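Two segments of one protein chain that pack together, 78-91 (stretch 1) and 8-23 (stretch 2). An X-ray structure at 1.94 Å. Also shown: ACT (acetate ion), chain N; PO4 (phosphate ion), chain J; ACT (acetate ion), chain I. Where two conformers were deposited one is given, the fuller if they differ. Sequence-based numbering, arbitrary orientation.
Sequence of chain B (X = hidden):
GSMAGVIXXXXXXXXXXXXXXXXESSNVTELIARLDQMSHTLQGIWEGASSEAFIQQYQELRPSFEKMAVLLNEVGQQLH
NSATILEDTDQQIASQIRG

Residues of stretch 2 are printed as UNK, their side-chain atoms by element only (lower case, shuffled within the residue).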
# COMPACT_ATOMS: atom_id res chain seq x y z
N GLN B 78 -9.18 5.25 17.37
CA GLN B 78 -9.97 4.49 18.38
C GLN B 78 -9.08 3.67 19.34
O GLN B 78 -9.43 3.46 20.50
CB GLN B 78 -10.98 3.56 17.69
CG GLN B 78 -12.18 4.28 17.05
CD GLN B 78 -12.88 5.31 17.96
OE1 GLN B 78 -13.41 6.29 17.46
NE2 GLN B 78 -12.85 5.10 19.30
N LEU B 79 -7.93 3.20 18.84
CA LEU B 79 -6.92 2.54 19.70
C LEU B 79 -6.29 3.47 20.71
O LEU B 79 -6.06 3.11 21.86
CB LEU B 79 -5.83 1.89 18.86
CG LEU B 79 -6.26 0.57 18.18
CD1 LEU B 79 -5.27 0.15 17.11
CD2 LEU B 79 -6.42 -0.53 19.23
N HIS B 80 -5.97 4.69 20.28
CA HIS B 80 -5.53 5.70 21.22
C HIS B 80 -6.61 5.98 22.24
O HIS B 80 -6.29 6.11 23.42
CB HIS B 80 -5.15 6.99 20.50
CG HIS B 80 -3.73 7.00 20.00
ND1 HIS B 80 -3.42 7.17 18.71
CD2 HIS B 80 -2.52 6.85 20.67
CE1 HIS B 80 -2.08 7.15 18.55
NE2 HIS B 80 -1.53 6.95 19.75
N ASN B 81 -7.86 6.09 21.81
CA ASN B 81 -8.96 6.31 22.78
C ASN B 81 -9.05 5.15 23.78
O ASN B 81 -9.23 5.38 24.98
CB ASN B 81 -10.32 6.45 22.08
CG ASN B 81 -10.46 7.74 21.32
OD1 ASN B 81 -9.64 8.63 21.46
ND2 ASN B 81 -11.47 7.83 20.48
N SER B 82 -8.94 3.93 23.26
CA SER B 82 -9.05 2.74 24.13
C SER B 82 -7.86 2.66 25.08
O SER B 82 -8.00 2.22 26.18
CB SER B 82 -9.08 1.42 23.32
OG SER B 82 -10.33 1.22 22.73
N ALA B 83 -6.69 3.08 24.63
CA ALA B 83 -5.52 3.04 25.48
C ALA B 83 -5.69 4.01 26.68
O ALA B 83 -5.35 3.66 27.81
CB ALA B 83 -4.25 3.33 24.68
N THR B 84 -6.28 5.18 26.45
CA THR B 84 -6.55 6.12 27.53
C THR B 84 -7.56 5.55 28.50
O THR B 84 -7.39 5.68 29.72
CB THR B 84 -7.02 7.48 27.00
OG1 THR B 84 -6.01 7.95 26.12
CG2 THR B 84 -7.24 8.52 28.17
N ILE B 85 -8.59 4.89 27.96
CA ILE B 85 -9.62 4.24 28.80
C ILE B 85 -9.02 3.16 29.66
O ILE B 85 -9.32 3.05 30.85
CB ILE B 85 -10.77 3.71 27.94
CG1 ILE B 85 -11.66 4.91 27.55
CG2 ILE B 85 -11.56 2.60 28.68
CD1 ILE B 85 -12.66 4.65 26.42
N LEU B 86 -8.14 2.36 29.05
CA LEU B 86 -7.46 1.31 29.80
C LEU B 86 -6.52 1.82 30.91
O LEU B 86 -6.53 1.29 32.03
CB LEU B 86 -6.72 0.36 28.84
CG LEU B 86 -6.05 -0.90 29.43
CD1 LEU B 86 -7.07 -1.79 30.13
CD2 LEU B 86 -5.41 -1.65 28.27
N GLU B 87 -5.71 2.83 30.61
CA GLU B 87 -4.85 3.47 31.62
C GLU B 87 -5.67 4.00 32.81
O GLU B 87 -5.32 3.80 34.00
CB GLU B 87 -4.06 4.58 30.91
CG GLU B 87 -3.09 5.40 31.76
CD GLU B 87 -2.27 6.29 30.84
OE1 GLU B 87 -2.83 7.22 30.24
OE2 GLU B 87 -1.10 6.00 30.64
N ASP B 88 -6.80 4.63 32.49
CA ASP B 88 -7.70 5.15 33.50
C ASP B 88 -8.28 4.03 34.34
O ASP B 88 -8.22 4.08 35.57
CB ASP B 88 -8.82 5.94 32.83
CG ASP B 88 -8.35 7.29 32.35
OD1 ASP B 88 -7.23 7.69 32.75
OD2 ASP B 88 -9.08 7.95 31.59
N THR B 89 -8.80 3.02 33.67
CA THR B 89 -9.35 1.85 34.34
C THR B 89 -8.31 1.24 35.28
O THR B 89 -8.58 1.02 36.47
CB THR B 89 -9.79 0.81 33.30
OG1 THR B 89 -10.81 1.37 32.45
CG2 THR B 89 -10.32 -0.47 34.01
N ASP B 90 -7.10 1.02 34.77
CA ASP B 90 -6.03 0.49 35.63
C ASP B 90 -5.69 1.37 36.85
O ASP B 90 -5.47 0.85 37.94
CB ASP B 90 -4.77 0.17 34.80
CG ASP B 90 -4.94 -1.03 33.89
OD1 ASP B 90 -5.98 -1.73 34.01
OD2 ASP B 90 -4.02 -1.30 33.06
N GLN B 91 -5.65 2.69 36.66
CA GLN B 91 -5.34 3.67 37.73
C GLN B 91 -6.43 3.79 38.77
O GLN B 91 -6.16 3.95 39.97
CB GLN B 91 -5.11 5.07 37.14
CG GLN B 91 -3.68 5.37 36.70
CD GLN B 91 -3.58 6.62 35.84
OE1 GLN B 91 -2.61 6.80 35.09
NE2 GLN B 91 -4.58 7.50 35.94
N UNK B 8 -2.87 -10.09 29.01
CA UNK B 8 -3.39 -9.05 29.86
C UNK B 8 -2.98 -7.71 29.25
O UNK B 8 -1.85 -7.27 29.41
n UNK B 8 -3.98 -13.60 35.42
c UNK B 8 -2.95 -10.73 33.33
c UNK B 8 -2.87 -9.24 31.28
c UNK B 8 -3.73 -12.34 35.07
c UNK B 8 -3.32 -10.59 31.87
n UNK B 8 -3.26 -12.08 33.84
n UNK B 8 -3.96 -11.37 35.94
N UNK B 9 -3.91 -7.05 28.57
CA UNK B 9 -3.55 -5.88 27.74
C UNK B 9 -3.09 -4.68 28.54
O UNK B 9 -3.60 -4.42 29.65
c UNK B 9 -6.58 -6.11 25.27
c UNK B 9 -4.73 -5.46 26.83
c UNK B 9 -5.20 -6.50 25.81
c UNK B 9 -4.20 -6.67 24.68
N UNK B 10 -2.16 -3.90 27.95
CA UNK B 10 -1.69 -2.66 28.57
C UNK B 10 -1.90 -1.43 27.65
O UNK B 10 -1.96 -1.55 26.43
o UNK B 10 0.60 -2.70 27.73
c UNK B 10 -0.17 -2.72 28.93
c UNK B 10 0.18 -3.93 29.71
N UNK B 11 -1.97 -0.24 28.25
CA UNK B 11 -2.11 0.97 27.44
C UNK B 11 -0.95 1.16 26.46
O UNK B 11 -1.19 1.59 25.33
c UNK B 11 -2.67 1.44 29.73
c UNK B 11 -2.19 2.10 28.47
c UNK B 11 -2.18 0.02 29.69
N UNK B 12 0.28 0.85 26.86
CA UNK B 12 1.43 1.00 25.94
C UNK B 12 1.35 0.05 24.74
O UNK B 12 1.72 0.43 23.64
c UNK B 12 2.78 0.87 26.64
o UNK B 12 3.51 3.41 25.39
c UNK B 12 3.86 2.34 24.84
o UNK B 12 4.14 2.28 23.60
c UNK B 12 3.98 1.08 25.69
N UNK B 13 0.87 -1.17 24.95
CA UNK B 13 0.64 -2.08 23.84
C UNK B 13 -0.33 -1.48 22.84
O UNK B 13 -0.09 -1.52 21.64
o UNK B 13 1.47 -6.05 26.53
c UNK B 13 0.10 -3.44 24.32
c UNK B 13 0.64 -5.38 25.90
o UNK B 13 -0.58 -5.54 26.03
c UNK B 13 1.18 -4.30 24.96
N UNK B 14 -1.45 -0.96 23.35
CA UNK B 14 -2.46 -0.36 22.48
C UNK B 14 -1.95 0.87 21.72
O UNK B 14 -2.27 1.04 20.55
c UNK B 14 -4.21 -2.36 24.00
c UNK B 14 -5.97 -0.63 24.21
c UNK B 14 -3.70 0.03 23.30
c UNK B 14 -4.76 -1.09 23.39
N UNK B 15 -1.21 1.73 22.41
CA UNK B 15 -0.63 2.90 21.74
C UNK B 15 0.39 2.51 20.68
O UNK B 15 0.47 3.15 19.63
n UNK B 15 -2.74 6.65 27.27
c UNK B 15 -1.01 4.50 23.62
c UNK B 15 -0.42 5.29 24.78
n UNK B 15 -0.78 5.48 27.57
c UNK B 15 -1.69 6.02 26.77
n UNK B 15 -1.54 5.95 25.45
c UNK B 15 0.02 3.84 22.75
N UNK B 16 1.19 1.50 20.99
CA UNK B 16 2.10 0.91 20.00
C UNK B 16 1.39 0.49 18.71
O UNK B 16 1.86 0.77 17.59
N UNK B 17 0.28 -0.22 18.87
CA UNK B 17 -0.48 -0.66 17.72
C UNK B 17 -1.19 0.52 17.04
O UNK B 17 -1.26 0.57 15.81
c UNK B 17 -1.48 -1.78 18.09
c UNK B 17 -0.69 -3.00 18.63
c UNK B 17 -2.25 -2.19 16.85
N UNK B 18 -1.66 1.49 17.83
CA UNK B 18 -2.26 2.70 17.24
C UNK B 18 -1.25 3.41 16.33
O UNK B 18 -1.58 3.84 15.24
c UNK B 18 -2.70 3.64 18.34
N UNK B 19 -0.00 3.50 16.79
CA UNK B 19 1.04 4.16 15.99
C UNK B 19 1.32 3.43 14.69
O UNK B 19 1.54 4.05 13.66
n UNK B 19 4.20 4.92 19.06
c UNK B 19 2.21 5.60 17.74
c UNK B 19 3.97 4.65 20.35
c UNK B 19 2.31 4.38 16.80
n UNK B 19 4.58 3.63 20.92
c UNK B 19 3.58 6.01 18.30
n UNK B 19 3.13 5.40 21.06
N UNK B 20 1.26 2.11 14.70
CA UNK B 20 1.40 1.32 13.47
C UNK B 20 0.29 1.63 12.49
O UNK B 20 0.55 1.80 11.28
c UNK B 20 2.49 -0.70 14.61
n UNK B 20 1.63 -2.73 15.57
c UNK B 20 1.35 -0.17 13.77
c UNK B 20 2.42 -2.21 14.65
o UNK B 20 3.01 -2.88 13.81
N UNK B 21 -0.95 1.66 12.97
CA UNK B 21 -2.06 2.04 12.09
C UNK B 21 -1.89 3.45 11.46
O UNK B 21 -2.13 3.63 10.25
c UNK B 21 -4.05 -1.76 13.71
c UNK B 21 -4.77 -2.16 12.61
c UNK B 21 -3.60 -0.45 13.79
o UNK B 21 -5.18 -3.46 12.50
c UNK B 21 -5.04 -1.29 11.57
c UNK B 21 -4.60 0.02 11.67
c UNK B 21 -3.90 0.47 12.77
c UNK B 21 -3.40 1.90 12.83
N UNK B 22 -1.45 4.42 12.27
CA UNK B 22 -1.22 5.77 11.70
C UNK B 22 -0.04 5.82 10.76
O UNK B 22 -0.09 6.48 9.72
c UNK B 22 -1.08 6.83 12.78
n UNK B 22 -3.50 6.92 12.95
c UNK B 22 -2.34 7.01 13.59
o UNK B 22 -2.26 7.21 14.79
N UNK B 23 1.03 5.10 11.10
CA UNK B 23 2.14 4.95 10.17
C UNK B 23 1.69 4.32 8.84
O UNK B 23 2.03 4.81 7.74
c UNK B 23 3.97 4.90 11.92
c UNK B 23 4.30 3.66 9.74
c UNK B 23 3.30 4.11 10.80
C ACT N . 0.90 8.36 21.34
O ACT N . 0.36 8.28 22.47
OXT ACT N . 1.23 7.34 20.69
CH3 ACT N . 1.15 9.72 20.73
P PO4 J . 1.75 -6.24 15.21
O1 PO4 J . 0.65 -5.21 15.37
O2 PO4 J . 1.19 -7.63 15.40
O3 PO4 J . 2.80 -5.98 16.26
O4 PO4 J . 2.33 -6.15 13.81
C ACT I . -8.09 -4.17 10.49
O ACT I . -8.73 -5.24 10.45
OXT ACT I . -6.83 -4.17 10.61
CH3 ACT I . -8.85 -2.88 10.38
O HOH W 1 -3.61 7.15 23.85
O HOH W 2 -4.42 8.62 16.27

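Position 8 carries three carbons, a nitrogen, then a carbon with two more nitrogens; its nearest side-chain atom, CB, is 8.2 Å from Asp 90 OD2. It is Arg 8. Position 9 has four carbons forked at the second; its CB lies 4.1 Å from Leu 86 CD2. It is Leu 9. Position 10 bears one carbon carrying an oxygen and a carbon, which makes it Thr 10. Its CA-to-CB bond points away from stretch 1, and its OG1 accepts from the backbone N of position 13 at 3.2 Å (N-H...O 161°), capping the helix that begins at 11.

At position 11 three carbons close a ring onto the backbone N, so this is Pro 11. The ring sits among Ala 83, Leu 86, Glu 87 and Asp 90, with CG 3.6 Å from Glu 87 CB and CD 3.9 Å from Leu 86 CD2. Position 12 shows three carbons, the third carrying two oxygens, and makes no contact with stretch 1: Glu 12. Position 13 repeats that pattern and also makes no contact; it is Glu 13, whose OE1 accepts from Thr 10 N at 3.0 Å, completing a reciprocal pair with the cap.

Position 14 has four carbons forked at the second, surrounded by Leu 79, Ser 82, Ala 83 and Leu 86. This is Leu 14, with CB 3.6 Å from Ala 83 CB and CD2 3.8 Å from Ser 82 CB. Position 15 has three carbons, a nitrogen, and a carbon with two nitrogens that reach the Glu 87 carboxylate: Arg 15. NH1 donates to Glu 87 OE2 at 3.1 Å (170°) and NH2 to Glu 87 OE1 at 3.0 Å (166°), a two-pronged salt bridge, while Ala 83 CB covers one guanidinium face. Water 1 accepts from Arg 15 NE at 2.9 Å and donates to His 80 O at 2.9 Å.

Position 16 has no side-chain atoms: Gly 16. Position 17, one carbon carrying two others, is Val 17; its CG1 meets Leu 79 CD1 at 3.8 Å. Position 18, a single carbon over one face of the His 80 ring, is Ala 18; CB lies 3.6 Å from the ring centroid, 11° off the normal, a CH-pi contact. Position 19, again three carbons, a nitrogen and a carbon with two nitrogens, is Arg 19. Its NH1 and His 80 NE2 both donate to acetate N OXT, at 2.7 and 2.9 Å.

Position 20, three carbons ending in one oxygen and one nitrogen, is Gln 20, out of reach of stretch 1. Position 21, a six-carbon ring bearing oxygen, is Tyr 21, with CD2 3.8 Å from Leu 79 CD1. Position 22, two carbons with a terminal oxygen and nitrogen, is Asn 22; water 2 links its OD1 to His 80 ND1, 3.0 Å from each. Position 23, a three-carbon fork, is Val 23, without contact.

The helices run antiparallel (169° between their N-to-C directions), their axes 8.3 Å apart at closest approach. Leu 79, Pro 11 and Leu 14 interlock as knobs, small Ala 83 lets the backbones close to 4.4 Å between its CA and Pro 11 CA, and the Arg 15–Glu 87 bridge flanks this apolar seam.

Stretch 2 8-23: RLTPEELRGVARQYNV
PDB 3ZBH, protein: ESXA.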